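Local coordinates for FAD-dependent oxidoreductase (Actinomadura kijaniata, PDB 3M9V), which probably acts as a flavin-dependent oxidoreductase of the acyl-CoA dehydrogenase family in the biosynthesis of the sugar D-kijanose, at residues A[44-52]-A[218-226]. Sequence-based numbering, arbitrary orientation.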
loop_
_atom_site.group_PDB
_atom_site.type_symbol
_atom_site.label_atom_id
_atom_site.label_comp_id
_atom_site.label_asym_id
_atom_site.label_seq_id
_atom_site.Cartn_x
_atom_site.Cartn_y
_atom_site.Cartn_z
ATOM N N GLU A 44 -8.848 28.009 17.302
ATOM C CA GLU A 44 -10.013 28.359 18.115
ATOM C C GLU A 44 -11.257 27.984 17.313
ATOM O O GLU A 44 -12.216 27.441 17.868
ATOM C CB GLU A 44 -10.015 29.874 18.346
ATOM C CG GLU A 44 -11.360 30.445 18.801
ATOM C CD GLU A 44 -11.546 31.935 18.483
ATOM O OE1 GLU A 44 -12.670 32.336 18.091
ATOM O OE2 GLU A 44 -10.577 32.720 18.613
ATOM N N HIS A 45 -11.310 28.311 16.023
ATOM C CA HIS A 45 -12.535 28.007 15.267
ATOM C C HIS A 45 -12.794 26.506 15.100
ATOM O O HIS A 45 -13.937 26.053 15.049
ATOM C CB HIS A 45 -12.520 28.715 13.917
ATOM C CG HIS A 45 -12.658 30.203 14.054
ATOM N ND1 HIS A 45 -13.780 30.794 14.602
ATOM C CD2 HIS A 45 -11.803 31.213 13.768
ATOM C CE1 HIS A 45 -13.638 32.107 14.593
ATOM N NE2 HIS A 45 -12.443 32.386 14.097
ATOM N N ASP A 46 -11.719 25.737 14.973
ATOM C CA ASP A 46 -11.846 24.286 14.960
ATOM C C ASP A 46 -12.364 23.738 16.284
ATOM O O ASP A 46 -13.218 22.857 16.330
ATOM C CB ASP A 46 -10.481 23.675 14.632
ATOM C CG ASP A 46 -10.474 22.166 14.781
ATOM O OD1 ASP A 46 -11.079 21.416 13.994
ATOM O OD2 ASP A 46 -9.843 21.663 15.716
ATOM N N ARG A 47 -11.797 24.223 17.384
ATOM C CA ARG A 47 -12.217 23.762 18.694
ATOM C C ARG A 47 -13.706 24.055 18.857
ATOM O O ARG A 47 -14.509 23.161 19.120
ATOM C CB ARG A 47 -11.355 24.487 19.726
ATOM C CG ARG A 47 -11.728 24.199 21.166
ATOM C CD ARG A 47 -10.801 24.968 22.128
ATOM N NE ARG A 47 -9.469 25.179 21.551
ATOM C CZ ARG A 47 -8.890 26.363 21.347
ATOM N NH1 ARG A 47 -9.528 27.476 21.680
ATOM N NH2 ARG A 47 -7.675 26.451 20.812
ATOM N N ASP A 48 -14.117 25.295 18.634
ATOM C CA ASP A 48 -15.511 25.655 18.878
ATOM C C ASP A 48 -16.450 25.318 17.724
ATOM O O ASP A 48 -17.646 25.390 17.934
ATOM C CB ASP A 48 -15.685 27.162 19.104
ATOM C CG ASP A 48 -14.835 27.697 20.254
ATOM O OD1 ASP A 48 -14.563 26.931 21.196
ATOM O OD2 ASP A 48 -14.432 28.875 20.197
ATOM N N GLY A 49 -15.963 25.031 16.518
ATOM C CA GLY A 49 -16.868 24.684 15.422
ATOM C C GLY A 49 -17.553 25.914 14.846
ATOM O O GLY A 49 -18.725 25.868 14.492
ATOM N N THR A 50 -16.853 27.042 14.773
ATOM C CA THR A 50 -17.526 28.288 14.429
ATOM C C THR A 50 -16.864 28.864 13.185
ATOM O O THR A 50 -15.671 28.681 12.928
ATOM C CB THR A 50 -17.389 29.353 15.556
ATOM O OG1 THR A 50 -16.001 29.606 15.810
ATOM C CG2 THR A 50 -18.093 28.920 16.849
ATOM N N PHE A 51 -17.659 29.579 12.403
ATOM C CA PHE A 51 -17.217 30.043 11.100
ATOM C C PHE A 51 -16.388 31.324 11.303
ATOM O O PHE A 51 -16.721 32.149 12.151
ATOM C CB PHE A 51 -18.462 30.267 10.241
ATOM C CG PHE A 51 -18.136 30.607 8.834
ATOM C CD1 PHE A 51 -17.890 29.597 7.902
ATOM C CD2 PHE A 51 -18.020 31.944 8.460
ATOM C CE1 PHE A 51 -17.537 29.937 6.602
ATOM C CE2 PHE A 51 -17.680 32.287 7.156
ATOM C CZ PHE A 51 -17.433 31.285 6.227
ATOM N N PRO A 52 -15.284 31.501 10.564
ATOM C CA PRO A 52 -14.485 32.701 10.820
ATOM C C PRO A 52 -15.060 33.930 10.098
ATOM O O PRO A 52 -14.574 34.301 9.031
ATOM C CB PRO A 52 -13.131 32.304 10.224
ATOM C CG PRO A 52 -13.526 31.482 8.983
ATOM C CD PRO A 52 -14.696 30.653 9.504
ATOM N N GLY A 218 -13.723 16.851 10.879
ATOM C CA GLY A 218 -12.882 17.972 10.440
ATOM C C GLY A 218 -13.663 19.013 9.641
ATOM O O GLY A 218 -14.894 18.925 9.587
ATOM N N MET A 219 -12.966 19.954 8.993
ATOM C CA MET A 219 -13.569 21.093 8.281
ATOM C C MET A 219 -14.563 21.773 9.241
ATOM O O MET A 219 -15.647 22.228 8.849
ATOM C CB MET A 219 -14.247 20.709 6.951
ATOM C CG MET A 219 -13.318 20.129 5.853
ATOM S SD MET A 219 -11.907 21.256 5.568
ATOM C CE MET A 219 -11.037 20.384 4.263
ATOM N N ARG A 220 -14.173 21.826 10.510
ATOM C CA ARG A 220 -15.110 22.223 11.548
ATOM C C ARG A 220 -15.579 23.667 11.432
ATOM O O ARG A 220 -16.693 23.994 11.854
ATOM C CB ARG A 220 -14.602 21.847 12.945
ATOM C CG ARG A 220 -14.747 20.359 13.193
ATOM C CD ARG A 220 -14.150 19.971 14.558
ATOM N NE ARG A 220 -14.793 20.729 15.627
ATOM C CZ ARG A 220 -16.018 20.518 16.105
ATOM N NH1 ARG A 220 -16.805 19.538 15.662
ATOM N NH2 ARG A 220 -16.459 21.322 17.065
ATOM N N ALA A 221 -14.746 24.501 10.824
ATOM C CA ALA A 221 -15.029 25.926 10.738
ATOM C C ALA A 221 -15.640 26.307 9.396
ATOM O O ALA A 221 -15.765 27.512 9.113
ATOM C CB ALA A 221 -13.771 26.768 10.965
ATOM N N SER A 222 -16.013 25.327 8.574
ATOM C CA SER A 222 -16.350 25.638 7.178
ATOM C C SER A 222 -17.808 26.041 6.998
ATOM O O SER A 222 -18.241 26.407 5.888
ATOM C CB SER A 222 -16.063 24.452 6.238
ATOM O OG SER A 222 -16.826 23.322 6.634
ATOM N N GLY A 223 -18.565 25.971 8.087
ATOM C CA GLY A 223 -19.971 26.406 8.052
ATOM C C GLY A 223 -20.861 25.563 7.154
ATOM O O GLY A 223 -21.697 26.098 6.408
ATOM N N THR A 224 -20.652 24.250 7.230
ATOM C CA THR A 224 -21.169 23.339 6.228
ATOM C C THR A 224 -22.552 22.859 6.687
ATOM O O THR A 224 -22.782 21.686 6.980
ATOM C CB THR A 224 -20.113 22.263 5.869
ATOM O OG1 THR A 224 -19.016 22.938 5.235
ATOM C CG2 THR A 224 -20.659 21.215 4.865
ATOM N N VAL A 225 -23.491 23.801 6.767
ATOM C CA VAL A 225 -24.731 23.549 7.485
ATOM C C VAL A 225 -25.847 23.217 6.514
ATOM O O VAL A 225 -25.645 23.255 5.308
ATOM C CB VAL A 225 -25.152 24.776 8.293
ATOM C CG1 VAL A 225 -24.092 25.121 9.359
ATOM C CG2 VAL A 225 -25.482 25.960 7.367
ATOM N N ASP A 226 -27.016 22.899 7.053
ATOM C CA ASP A 226 -28.226 22.675 6.268
ATOM C C ASP A 226 -29.042 23.945 6.026
ATOM O O ASP A 226 -28.992 24.855 6.852
ATOM C CB ASP A 226 -29.099 21.702 7.039
ATOM C CG ASP A 226 -28.673 20.267 6.817
ATOM O OD1 ASP A 226 -27.470 19.985 6.607
ATOM O OD2 ASP A 226 -29.583 19.418 6.793
HETATM O O HOH W 1 -11.566 21.261 11.391
HETATM O O HOH W 2 -18.314 25.912 11.021
#
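Arg220 reaches from a type I beta turn, Met219 to Ser222, to the C-terminal end of helix 35-48, where the middle domain of the acyl-CoA dehydrogenase fold meets its N-terminal helical domain. The last turn of a helix presents carbonyls that find no N-H further along the helix, and an arginine can collect them. Here Arg220 NE donates to Asp46 O at 2.7 Å, almost straight (165°), with the oxygen in the guanidinium plane; NH2 adds a weak bond to Arg47 O along the same edge. A bend at chi3 (57°) turns the guanidinium onto these carbonyls, while NH1 is held by Asp215 and Gly216.

The Asp46 carboxylate stands nearly perpendicular to the guanidinium and makes no salt bridge with it: OD2 pairs with Arg378, and OD1 takes a bond from a water that in turn accepts from Arg220 N. A second water donates to Arg220 O, accepts from Gly223 N and reaches Gly49 O by a weak bond.

Van der Waals and CA-H...O contacts complete the junction. Ala221 CB lies 3.8 Å from His45 CB and also touches Thr50 O; within 44-52, a bond from ND1 to Thr50 OG1 in the ring plane fixes the His45 ring. Phe51, its CG anti to the backbone N (chi1 -174°), brings the ring edge to the Ser222-Gly223 peptide, and Pro52 CD lies over one face of that ring. Ala221 O approaches Phe51 CD1 obliquely and receives a CA-H...O contact from Phe51 CA at 3.5 Å.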